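Local coordinates for protein amorpha-4,11-diene synthase (Artemisia annua, PDB 4GAX) that probably turns farnesyl diphosphate into a sesquiterpene by metal-dependent ionisation and cyclisation, here as an engineered alpha-bisabolol synthase mutant, at residues Ser35-Gly38 and Asp39-Ile43; Glu257-Ser260 and Gln261-Trp265; Ser488-Tyr491 and Ala492-Leu496; Leu496-Gln499 and Val500-Trp504. All coordinates share one frame; numbering follows the deposited sequence.

Contact 1. Residues Ser35-Gly38 and Asp39-Ile43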
loop_
_atom_site.group_PDB
_atom_site.type_symbol
_atom_site.label_atom_id
_atom_site.label_comp_id
_atom_site.label_asym_id
_atom_site.label_seq_id
_atom_site.Cartn_x
_atom_site.Cartn_y
_atom_site.Cartn_z
ATOM N N SER A 35 20.195 13.239 0.661
ATOM C CA SER A 35 19.122 12.710 1.508
ATOM C C SER A 35 18.882 13.719 2.629
ATOM O O SER A 35 19.841 14.312 3.155
ATOM C CB SER A 35 19.502 11.359 2.110
ATOM O OG SER A 35 18.529 10.922 3.051
ATOM N N ILE A 36 17.619 13.943 2.981
ATOM C CA ILE A 36 17.316 14.939 4.006
ATOM C C ILE A 36 17.492 14.341 5.401
ATOM O O ILE A 36 17.472 15.054 6.406
ATOM C CB ILE A 36 15.902 15.522 3.837
ATOM C CG1 ILE A 36 14.834 14.470 4.148
ATOM C CG2 ILE A 36 15.722 16.077 2.430
ATOM C CD1 ILE A 36 13.948 14.842 5.336
ATOM N N TRP A 37 17.696 13.029 5.447
ATOM C CA TRP A 37 17.694 12.295 6.705
ATOM C C TRP A 37 19.067 12.189 7.368
ATOM O O TRP A 37 19.163 11.901 8.563
ATOM C CB TRP A 37 17.103 10.910 6.470
ATOM C CG TRP A 37 15.754 11.000 5.838
ATOM C CD1 TRP A 37 15.444 10.818 4.516
ATOM C CD2 TRP A 37 14.524 11.332 6.497
ATOM N NE1 TRP A 37 14.095 11.006 4.318
ATOM C CE2 TRP A 37 13.508 11.318 5.518
ATOM C CE3 TRP A 37 14.183 11.630 7.820
ATOM C CZ2 TRP A 37 12.175 11.598 5.824
ATOM C CZ3 TRP A 37 12.861 11.907 8.120
ATOM C CH2 TRP A 37 11.874 11.889 7.127
ATOM N N GLY A 38 20.131 12.421 6.606
ATOM C CA GLY A 38 21.473 12.326 7.162
ATOM C C GLY A 38 21.806 10.925 7.656
ATOM O O GLY A 38 21.480 9.939 6.994
ATOM N N ASP A 39 22.439 10.835 8.824
ATOM C CA ASP A 39 22.886 9.548 9.364
ATOM C C ASP A 39 22.040 9.034 10.541
ATOM O O ASP A 39 22.451 8.101 11.249
ATOM C CB ASP A 39 24.360 9.634 9.786
ATOM C CG ASP A 39 25.301 9.827 8.603
ATOM O OD1 ASP A 39 26.306 10.559 8.756
ATOM O OD2 ASP A 39 25.042 9.241 7.526
ATOM N N GLN A 40 20.862 9.626 10.742
ATOM C CA GLN A 40 20.052 9.334 11.929
ATOM C C GLN A 40 19.522 7.895 11.993
ATOM O O GLN A 40 19.191 7.389 13.076
ATOM C CB GLN A 40 18.886 10.326 12.049
ATOM C CG GLN A 40 17.715 10.053 11.109
ATOM C CD GLN A 40 16.625 11.116 11.207
ATOM O OE1 GLN A 40 16.648 12.121 10.489
ATOM N NE2 GLN A 40 15.665 10.896 12.096
ATOM N N PHE A 41 19.438 7.234 10.842
ATOM C CA PHE A 41 18.915 5.871 10.814
ATOM C C PHE A 41 20.000 4.804 10.710
ATOM O O PHE A 41 19.692 3.611 10.746
ATOM C CB PHE A 41 17.930 5.683 9.650
ATOM C CG PHE A 41 16.711 6.569 9.721
ATOM C CD1 PHE A 41 15.783 6.422 10.748
ATOM C CD2 PHE A 41 16.474 7.525 8.736
ATOM C CE1 PHE A 41 14.643 7.226 10.802
ATOM C CE2 PHE A 41 15.348 8.334 8.786
ATOM C CZ PHE A 41 14.424 8.181 9.818
ATOM N N LEU A 42 21.257 5.223 10.575
ATOM C CA LEU A 42 22.355 4.285 10.308
ATOM C C LEU A 42 22.574 3.303 11.464
ATOM O O LEU A 42 22.605 2.083 11.274
ATOM C CB LEU A 42 23.652 5.053 10.005
ATOM C CG LEU A 42 24.804 4.297 9.326
ATOM C CD1 LEU A 42 25.758 3.674 10.335
ATOM C CD2 LEU A 42 24.284 3.231 8.361
ATOM N N ILE A 43 22.734 3.853 12.661
ATOM C CA ILE A 43 22.859 3.060 13.871
ATOM C C ILE A 43 21.605 3.282 14.700
ATOM O O ILE A 43 21.181 4.427 14.908
ATOM C CB ILE A 43 24.090 3.484 14.707
ATOM C CG1 ILE A 43 25.380 3.317 13.893
ATOM C CG2 ILE A 43 24.160 2.676 16.000
ATOM C CD1 ILE A 43 25.690 1.876 13.515
HETATM O O HOH W 1 20.334 7.616 8.209
#
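Trp37 to Gln40 form a type II' beta turn, in the loop that precedes helix 52-71. Gly38 stands at its first inner corner with phi 62° and psi -137°, a conformation that a residue without a side chain adopts easily, and Asp39 at the second with phi -106°. Upstream, Ser35 OG accepts from Trp37 N at 3.3 Å, an ST turn leading straight into the beta turn. The fold back of the chain brings the rings of Trp37 and Phe41 together. CE2 of Phe41 lies 3.6 Å from CE3 of Trp37, and the centroids of the Phe41 ring and the six-membered ring of Trp37 are 5.7 Å apart, the two planes inclined at an intermediate angle. Each ring is also covered on one face by the residue just before it: CD1 of Ile36 sits 3.5 Å above the Trp37 ring plane, and CG of Gln40 3.6 Å above that of Phe41. Trp37 NE1 is hydrogen-bonded to Glu284, and the indole also packs on helix 547-557. The backbone is bridged by water 1, which donates to Gly38 O at 2.9 Å and accepts from Phe41 N at 2.8 Å.

Contact 2. Residues Glu257-Ser260 and Gln261-Trp265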
loop_
_atom_site.group_PDB
_atom_site.type_symbol
_atom_site.label_atom_id
_atom_site.label_comp_id
_atom_site.label_asym_id
_atom_site.label_seq_id
_atom_site.Cartn_x
_atom_site.Cartn_y
_atom_site.Cartn_z
ATOM N N GLU A 257 15.361 -1.198 13.017
ATOM C CA GLU A 257 16.458 -2.166 12.806
ATOM C C GLU A 257 16.636 -2.495 11.319
ATOM O O GLU A 257 17.765 -2.569 10.820
ATOM C CB GLU A 257 16.212 -3.470 13.592
ATOM C CG GLU A 257 16.187 -3.304 15.115
ATOM C CD GLU A 257 16.003 -4.637 15.858
ATOM O OE1 GLU A 257 15.339 -5.548 15.311
ATOM O OE2 GLU A 257 16.528 -4.777 16.987
ATOM N N GLU A 258 15.518 -2.720 10.627
ATOM C CA GLU A 258 15.524 -3.001 9.188
ATOM C C GLU A 258 16.121 -1.844 8.389
ATOM O O GLU A 258 16.935 -2.049 7.484
ATOM C CB GLU A 258 14.092 -3.280 8.704
ATOM C CG GLU A 258 13.452 -4.475 9.395
ATOM C CD GLU A 258 11.954 -4.586 9.135
ATOM O OE1 GLU A 258 11.380 -3.674 8.484
ATOM O OE2 GLU A 258 11.338 -5.593 9.585
ATOM N N LEU A 259 15.711 -0.620 8.723
ATOM C CA LEU A 259 16.195 0.556 8.023
ATOM C C LEU A 259 17.667 0.797 8.331
ATOM O O LEU A 259 18.413 1.303 7.487
ATOM C CB LEU A 259 15.361 1.777 8.405
ATOM C CG LEU A 259 15.757 3.102 7.744
ATOM C CD1 LEU A 259 15.849 2.974 6.227
ATOM C CD2 LEU A 259 14.740 4.182 8.110
ATOM N N SER A 260 18.086 0.453 9.547
ATOM C CA SER A 260 19.508 0.492 9.891
ATOM C C SER A 260 20.338 -0.472 9.022
ATOM O O SER A 260 21.426 -0.120 8.531
ATOM C CB SER A 260 19.702 0.155 11.371
ATOM O OG SER A 260 21.078 0.011 11.679
ATOM N N GLN A 261 19.840 -1.693 8.859
ATOM C CA GLN A 261 20.507 -2.680 8.019
ATOM C C GLN A 261 20.526 -2.213 6.563
ATOM O O GLN A 261 21.534 -2.316 5.881
ATOM C CB GLN A 261 19.806 -4.038 8.144
ATOM C CG GLN A 261 19.873 -4.615 9.549
ATOM C CD GLN A 261 18.931 -5.790 9.760
ATOM O OE1 GLN A 261 18.338 -5.942 10.830
ATOM N NE2 GLN A 261 18.799 -6.632 8.744
ATOM N N LEU A 262 19.413 -1.667 6.094
ATOM C CA LEU A 262 19.352 -1.143 4.736
ATOM C C LEU A 262 20.254 0.053 4.530
ATOM O O LEU A 262 20.836 0.219 3.448
ATOM C CB LEU A 262 17.913 -0.794 4.365
ATOM C CG LEU A 262 17.111 -2.033 4.005
ATOM C CD1 LEU A 262 15.617 -1.722 4.113
ATOM C CD2 LEU A 262 17.475 -2.502 2.583
ATOM N N SER A 263 20.369 0.884 5.567
ATOM C CA SER A 263 21.201 2.077 5.504
ATOM C C SER A 263 22.658 1.691 5.370
ATOM O O SER A 263 23.399 2.339 4.625
ATOM C CB SER A 263 20.982 2.982 6.725
ATOM O OG SER A 263 19.636 3.427 6.765
ATOM N N LYS A 264 23.071 0.638 6.078
ATOM C CA LYS A 264 24.472 0.187 6.013
ATOM C C LYS A 264 24.801 -0.385 4.641
ATOM O O LYS A 264 25.832 -0.060 4.053
ATOM C CB LYS A 264 24.776 -0.856 7.094
ATOM C CG LYS A 264 25.216 -0.247 8.408
ATOM C CD LYS A 264 24.912 -1.164 9.581
ATOM C CE LYS A 264 24.757 -0.360 10.861
ATOM N NZ LYS A 264 24.517 -1.231 12.042
ATOM N N TRP A 265 23.919 -1.257 4.161
ATOM C CA TRP A 265 23.998 -1.815 2.813
ATOM C C TRP A 265 24.127 -0.720 1.756
ATOM O O TRP A 265 25.002 -0.784 0.882
ATOM C CB TRP A 265 22.736 -2.628 2.550
ATOM C CG TRP A 265 22.588 -3.214 1.162
ATOM C CD1 TRP A 265 23.142 -4.384 0.694
ATOM C CD2 TRP A 265 21.774 -2.699 0.092
ATOM N NE1 TRP A 265 22.745 -4.607 -0.608
ATOM C CE2 TRP A 265 21.905 -3.593 -0.999
ATOM C CE3 TRP A 265 20.962 -1.562 -0.052
ATOM C CZ2 TRP A 265 21.239 -3.390 -2.214
ATOM C CZ3 TRP A 265 20.306 -1.359 -1.255
ATOM C CH2 TRP A 265 20.444 -2.269 -2.322
#
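The flat carbonyl group of Leu259 is approached on both faces by one residue, Ser263: the backbone N comes from one side of the plane and the hydroxyl OG from the other. Ser263 N to Leu259 O is the ordinary helical bond at 2.8 Å, with its donor tilted 32° from the plane. Ser263 OG donates to Leu259 O at 2.6 Å, almost equally tilted. Its geometry follows from chi1 of -62°, which sets OG opposite the carbonyl carbon of its own residue and swings it back towards the preceding turn. One acceptor is thus held by two donors, and the hydroxyl finds its partner inside the helix, a common arrangement for a serine bonding to the carbonyl four residues earlier. Another flat group, the Trp265 ring, has Leu262 O at its edge.

The remaining turns are regular. Gln261 N bonds to Glu257 O, Leu262 N to Glu258 O at 2.9 Å, and Lys264 N to Ser260 O. The extended Lys264 chain runs back alongside the Ser260 carbonyl, its CD coming 3.8 Å from Ser260 O. CG of Gln261 likewise lies 3.2 Å from Glu257 O.

All of this is one local stretch of helix 238-269, part of the all-helical terpene synthase fold. Glu258 faces helices 282-292 and 299-322, with Tyr286 bonded to OE1 and a salt bridge from Arg302 to OE2. Leu262 packs on both of these helices, while Trp265 reaches helix 351-370 and forms a cation-pi pair with Lys307 of helix 299-322.

Contact 3. Residues Ser488-Tyr491 and Ala492-Leu496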
loop_
_atom_site.group_PDB
_atom_site.type_symbol
_atom_site.label_atom_id
_atom_site.label_comp_id
_atom_site.label_asym_id
_atom_site.label_seq_id
_atom_site.Cartn_x
_atom_site.Cartn_y
_atom_site.Cartn_z
ATOM N N SER A 488 -11.690 23.582 -20.778
ATOM C CA SER A 488 -11.017 24.426 -19.793
ATOM C C SER A 488 -10.340 23.593 -18.704
ATOM O O SER A 488 -10.653 22.409 -18.525
ATOM C CB SER A 488 -12.037 25.348 -19.132
ATOM O OG SER A 488 -12.836 24.602 -18.223
ATOM N N GLU A 489 -9.422 24.221 -17.970
ATOM C CA GLU A 489 -8.693 23.538 -16.904
ATOM C C GLU A 489 -9.626 22.948 -15.850
ATOM O O GLU A 489 -9.409 21.822 -15.376
ATOM C CB GLU A 489 -7.694 24.484 -16.233
ATOM C CG GLU A 489 -6.865 23.819 -15.130
ATOM C CD GLU A 489 -6.174 24.826 -14.208
ATOM O OE1 GLU A 489 -6.178 26.038 -14.521
ATOM O OE2 GLU A 489 -5.626 24.401 -13.166
ATOM N N GLU A 490 -10.663 23.701 -15.486
ATOM C CA GLU A 490 -11.573 23.252 -14.430
ATOM C C GLU A 490 -12.304 21.963 -14.812
ATOM O O GLU A 490 -12.412 21.039 -14.005
ATOM C CB GLU A 490 -12.583 24.335 -14.057
ATOM C CG GLU A 490 -13.471 23.931 -12.879
ATOM C CD GLU A 490 -14.349 25.069 -12.385
ATOM O OE1 GLU A 490 -14.955 24.918 -11.297
ATOM O OE2 GLU A 490 -14.432 26.108 -13.085
ATOM N N TYR A 491 -12.782 21.905 -16.052
ATOM C CA TYR A 491 -13.531 20.751 -16.543
ATOM C C TYR A 491 -12.579 19.575 -16.723
ATOM O O TYR A 491 -12.892 18.453 -16.344
ATOM C CB TYR A 491 -14.207 21.109 -17.871
ATOM C CG TYR A 491 -15.225 20.112 -18.396
ATOM C CD1 TYR A 491 -15.805 19.153 -17.568
ATOM C CD2 TYR A 491 -15.608 20.140 -19.735
ATOM C CE1 TYR A 491 -16.740 18.241 -18.069
ATOM C CE2 TYR A 491 -16.536 19.241 -20.244
ATOM C CZ TYR A 491 -17.101 18.296 -19.410
ATOM O OH TYR A 491 -18.024 17.405 -19.926
ATOM N N ALA A 492 -11.405 19.841 -17.289
ATOM C CA ALA A 492 -10.382 18.811 -17.443
ATOM C C ALA A 492 -10.050 18.142 -16.116
ATOM O O ALA A 492 -10.004 16.905 -16.023
ATOM C CB ALA A 492 -9.120 19.398 -18.084
ATOM N N LYS A 493 -9.840 18.951 -15.081
ATOM C CA LYS A 493 -9.500 18.406 -13.765
ATOM C C LYS A 493 -10.610 17.512 -13.237
ATOM O O LYS A 493 -10.346 16.437 -12.695
ATOM C CB LYS A 493 -9.210 19.526 -12.761
ATOM C CG LYS A 493 -7.876 20.244 -12.957
ATOM C CD LYS A 493 -6.707 19.455 -12.377
ATOM C CE LYS A 493 -5.965 20.268 -11.319
ATOM N NZ LYS A 493 -4.660 19.649 -10.935
ATOM N N ASN A 494 -11.855 17.950 -13.390
ATOM C CA ASN A 494 -12.986 17.119 -12.974
ATOM C C ASN A 494 -13.074 15.788 -13.728
ATOM O O ASN A 494 -13.342 14.734 -13.130
ATOM C CB ASN A 494 -14.296 17.894 -13.103
ATOM C CG ASN A 494 -14.568 18.765 -11.894
ATOM O OD1 ASN A 494 -15.135 18.302 -10.899
ATOM N ND2 ASN A 494 -14.149 20.031 -11.964
ATOM N N LEU A 495 -12.839 15.843 -15.036
ATOM C CA LEU A 495 -12.861 14.647 -15.865
ATOM C C LEU A 495 -11.756 13.686 -15.463
ATOM O O LEU A 495 -12.000 12.483 -15.296
ATOM C CB LEU A 495 -12.713 15.026 -17.331
ATOM C CG LEU A 495 -13.919 15.781 -17.890
ATOM C CD1 LEU A 495 -13.629 16.337 -19.280
ATOM C CD2 LEU A 495 -15.156 14.903 -17.916
ATOM N N LEU A 496 -10.545 14.216 -15.299
ATOM C CA LEU A 496 -9.399 13.393 -14.922
ATOM C C LEU A 496 -9.575 12.804 -13.538
ATOM O O LEU A 496 -9.208 11.657 -13.296
ATOM C CB LEU A 496 -8.087 14.200 -14.986
ATOM C CG LEU A 496 -7.586 14.616 -16.366
ATOM C CD1 LEU A 496 -6.253 15.358 -16.242
ATOM C CD2 LEU A 496 -7.446 13.413 -17.301
HETATM O O HOH W 2 -15.509 22.315 -10.135
#
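Glu490 O accepts two hydrogen bonds from Asn494, one from the backbone and one from the side chain. Asn494 N reaches Glu490 O at 3.2 Å and Asn494 ND2 reaches it at 2.9 Å, from opposite faces of the carbonyl plane. The ND2 donor stands above that plane, 38° out of it, whereas the oxygen lies close to the amide plane of Asn494, which suits the N-H direction. A chi1 of -84° folds the amide back towards the preceding turn, which brings ND2 to Glu490 O. Water 2 adds a link between the two side chains, donating to Glu490 OE1 at 2.9 Å and accepting from Asn494 ND2 at 3.2 Å. The Glu490 and Asn494 side chains run alongside each other.

Apolar contact is supplied by Tyr491 and Leu495, one turn apart. Methyl CD1 of Leu495 lies over one face of the phenol ring of Tyr491, 3.8 Å from its centroid and only 10° off the normal, a CH-pi interaction. The other methyl of Leu495, CD2, touches ring atom CE1 of Tyr491 at 3.7 Å, towards the rim.

Main-chain bonds run from Ala492 N to Ser488 O at 2.9 Å, and on through Lys493 to Glu489 and Leu495 to Tyr491. Ala492, on the buried side, packs against Met482 of helix 478-485.

Ser488 OG accepts a long, weak bond from Tyr491 N at 3.5 Å; this serine N-cap marks the arrangement as the start of an alpha-helix, here helix 489-513.

Contact 4. Residues Leu496-Gln499 and Val500-Trp504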
loop_
_atom_site.group_PDB
_atom_site.type_symbol
_atom_site.label_atom_id
_atom_site.label_comp_id
_atom_site.label_asym_id
_atom_site.label_seq_id
_atom_site.Cartn_x
_atom_site.Cartn_y
_atom_site.Cartn_z
ATOM N N LEU A 496 -10.545 14.216 -15.299
ATOM C CA LEU A 496 -9.399 13.393 -14.922
ATOM C C LEU A 496 -9.575 12.804 -13.538
ATOM O O LEU A 496 -9.208 11.657 -13.296
ATOM C CB LEU A 496 -8.087 14.200 -14.986
ATOM C CG LEU A 496 -7.586 14.616 -16.366
ATOM C CD1 LEU A 496 -6.253 15.358 -16.242
ATOM C CD2 LEU A 496 -7.446 13.413 -17.301
ATOM N N TYR A 497 -10.155 13.572 -12.621
ATOM C CA TYR A 497 -10.363 13.040 -11.280
ATOM C C TYR A 497 -11.450 11.955 -11.235
ATOM O O TYR A 497 -11.326 10.975 -10.500
ATOM C CB TYR A 497 -10.586 14.164 -10.263
ATOM C CG TYR A 497 -9.279 14.805 -9.835
ATOM C CD1 TYR A 497 -8.178 14.017 -9.501
ATOM C CD2 TYR A 497 -9.130 16.186 -9.790
ATOM C CE1 TYR A 497 -6.976 14.585 -9.115
ATOM C CE2 TYR A 497 -7.925 16.765 -9.409
ATOM C CZ TYR A 497 -6.851 15.957 -9.074
ATOM O OH TYR A 497 -5.648 16.514 -8.691
ATOM N N LYS A 498 -12.489 12.097 -12.047
ATOM C CA LYS A 498 -13.498 11.038 -12.138
ATOM C C LYS A 498 -12.895 9.731 -12.695
ATOM O O LYS A 498 -13.198 8.642 -12.206
ATOM C CB LYS A 498 -14.705 11.491 -12.968
ATOM C CG LYS A 498 -15.483 10.336 -13.599
ATOM C CD LYS A 498 -16.946 10.324 -13.202
ATOM C CE LYS A 498 -17.790 9.692 -14.305
ATOM N NZ LYS A 498 -17.295 8.336 -14.684
ATOM N N GLN A 499 -12.032 9.847 -13.702
ATOM C CA GLN A 499 -11.334 8.679 -14.246
ATOM C C GLN A 499 -10.538 7.951 -13.158
ATOM O O GLN A 499 -10.509 6.708 -13.094
ATOM C CB GLN A 499 -10.423 9.118 -15.392
ATOM C CG GLN A 499 -9.561 8.034 -16.002
ATOM C CD GLN A 499 -8.771 8.563 -17.191
ATOM O OE1 GLN A 499 -8.124 9.609 -17.105
ATOM N NE2 GLN A 499 -8.841 7.854 -18.314
ATOM N N VAL A 500 -9.906 8.721 -12.278
ATOM C CA VAL A 500 -9.190 8.117 -11.158
ATOM C C VAL A 500 -10.145 7.408 -10.195
ATOM O O VAL A 500 -9.864 6.300 -9.711
ATOM C CB VAL A 500 -8.330 9.161 -10.415
ATOM C CG1 VAL A 500 -7.859 8.608 -9.080
ATOM C CG2 VAL A 500 -7.153 9.596 -11.293
ATOM N N GLU A 501 -11.279 8.028 -9.905
ATOM C CA GLU A 501 -12.260 7.378 -9.036
ATOM C C GLU A 501 -12.766 6.086 -9.661
ATOM O O GLU A 501 -12.968 5.087 -8.970
ATOM C CB GLU A 501 -13.433 8.317 -8.740
ATOM C CG GLU A 501 -13.063 9.422 -7.767
ATOM C CD GLU A 501 -12.343 8.883 -6.525
ATOM O OE1 GLU A 501 -11.120 9.108 -6.389
ATOM O OE2 GLU A 501 -12.999 8.232 -5.691
ATOM N N ASP A 502 -12.985 6.110 -10.970
ATOM C CA ASP A 502 -13.365 4.894 -11.687
ATOM C C ASP A 502 -12.349 3.781 -11.457
ATOM O O ASP A 502 -12.716 2.628 -11.236
ATOM C CB ASP A 502 -13.480 5.183 -13.181
ATOM C CG ASP A 502 -14.788 5.862 -13.542
ATOM O OD1 ASP A 502 -15.578 6.146 -12.615
ATOM O OD2 ASP A 502 -15.023 6.106 -14.748
ATOM N N LEU A 503 -11.070 4.130 -11.492
ATOM C CA LEU A 503 -10.009 3.128 -11.336
ATOM C C LEU A 503 -9.995 2.491 -9.951
ATOM O O LEU A 503 -9.796 1.278 -9.820
ATOM C CB LEU A 503 -8.644 3.746 -11.662
ATOM C CG LEU A 503 -8.439 3.971 -13.156
ATOM C CD1 LEU A 503 -7.271 4.918 -13.380
ATOM C CD2 LEU A 503 -8.210 2.642 -13.881
ATOM N N TRP A 504 -10.180 3.285 -8.900
ATOM C CA TRP A 504 -10.203 2.697 -7.560
ATOM C C TRP A 504 -11.346 1.694 -7.470
ATOM O O TRP A 504 -11.222 0.648 -6.820
ATOM C CB TRP A 504 -10.372 3.765 -6.461
ATOM C CG TRP A 504 -9.202 4.719 -6.287
ATOM C CD1 TRP A 504 -9.208 6.072 -6.513
ATOM C CD2 TRP A 504 -7.879 4.395 -5.823
ATOM N NE1 TRP A 504 -7.966 6.602 -6.232
ATOM C CE2 TRP A 504 -7.135 5.597 -5.807
ATOM C CE3 TRP A 504 -7.251 3.209 -5.416
ATOM C CZ2 TRP A 504 -5.794 5.645 -5.407
ATOM C CZ3 TRP A 504 -5.908 3.259 -5.019
ATOM C CH2 TRP A 504 -5.201 4.466 -5.018
HETATM O O HOH W 3 -9.964 11.328 -7.978
HETATM O O HOH W 4 -18.218 5.875 -13.464
#
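Lys498 and Asp502 form a salt bridge one helical turn apart, the ammonium NZ of Lys498 lying 3.2 Å from OD2 and 3.5 Å from OD1 of Asp502. Both hydrogen bonds within it are weak, the nearer being to OD2. Water 4 ties the same groups together again, accepting from Lys498 NZ at 2.9 Å and donating to Asp502 OD1 at 2.8 Å. The lysine starts away from the following turn, with CG opposite its backbone N (chi1 155°), and is brought round by bends further along, at chi2 and at chi4. Asp502 already points back: its chi1 of -79° sets the carboxylate beside the preceding turn, with CG 3.5 Å from Lys498 O.

This i to i+4 ion pair is laid along helix 489-513, in the metal-binding domain of the all-helical class I terpene synthase fold. Beneath it the main chain is regular, with Asp502 N to Lys498 O at 2.8 Å and Leu503 N to Gln499 O one residue on. On another side of the helix, water 3 donates both to Tyr497 O and to Glu501 OE1, at 2.9 Å in the first case; Glu501 N bonds to that same carbonyl.

Further out, Val500 packs on Leu455 and Leu459 of helix 447-461, and Leu503 on Arg458 of that helix. Trp504 lies against helix 519-535 and makes a cation-pi pair with Lys216.

In the fold
All four contacts are local, so none closes a long loop, and they follow one another in series without nesting, except that contacts 3 and 4 overlap at Leu496. Contact 1 shapes the N-terminal segment ahead of helix 52-71 and lies directly against contact 2, on helix 238-269. Leu42 O probably accepts a hydrogen bond from Ser260 OG at 2.6 Å, and Phe41 CG rests 3.5 Å from Leu259 CD2, so residues more than two hundred positions apart are joined. Contacts 3 and 4 are consecutive parts of helix 489-513, the first opening at its N-cap. The centres of contacts 2 and 4 are 37 Å apart, on opposite sides of the chain's centre.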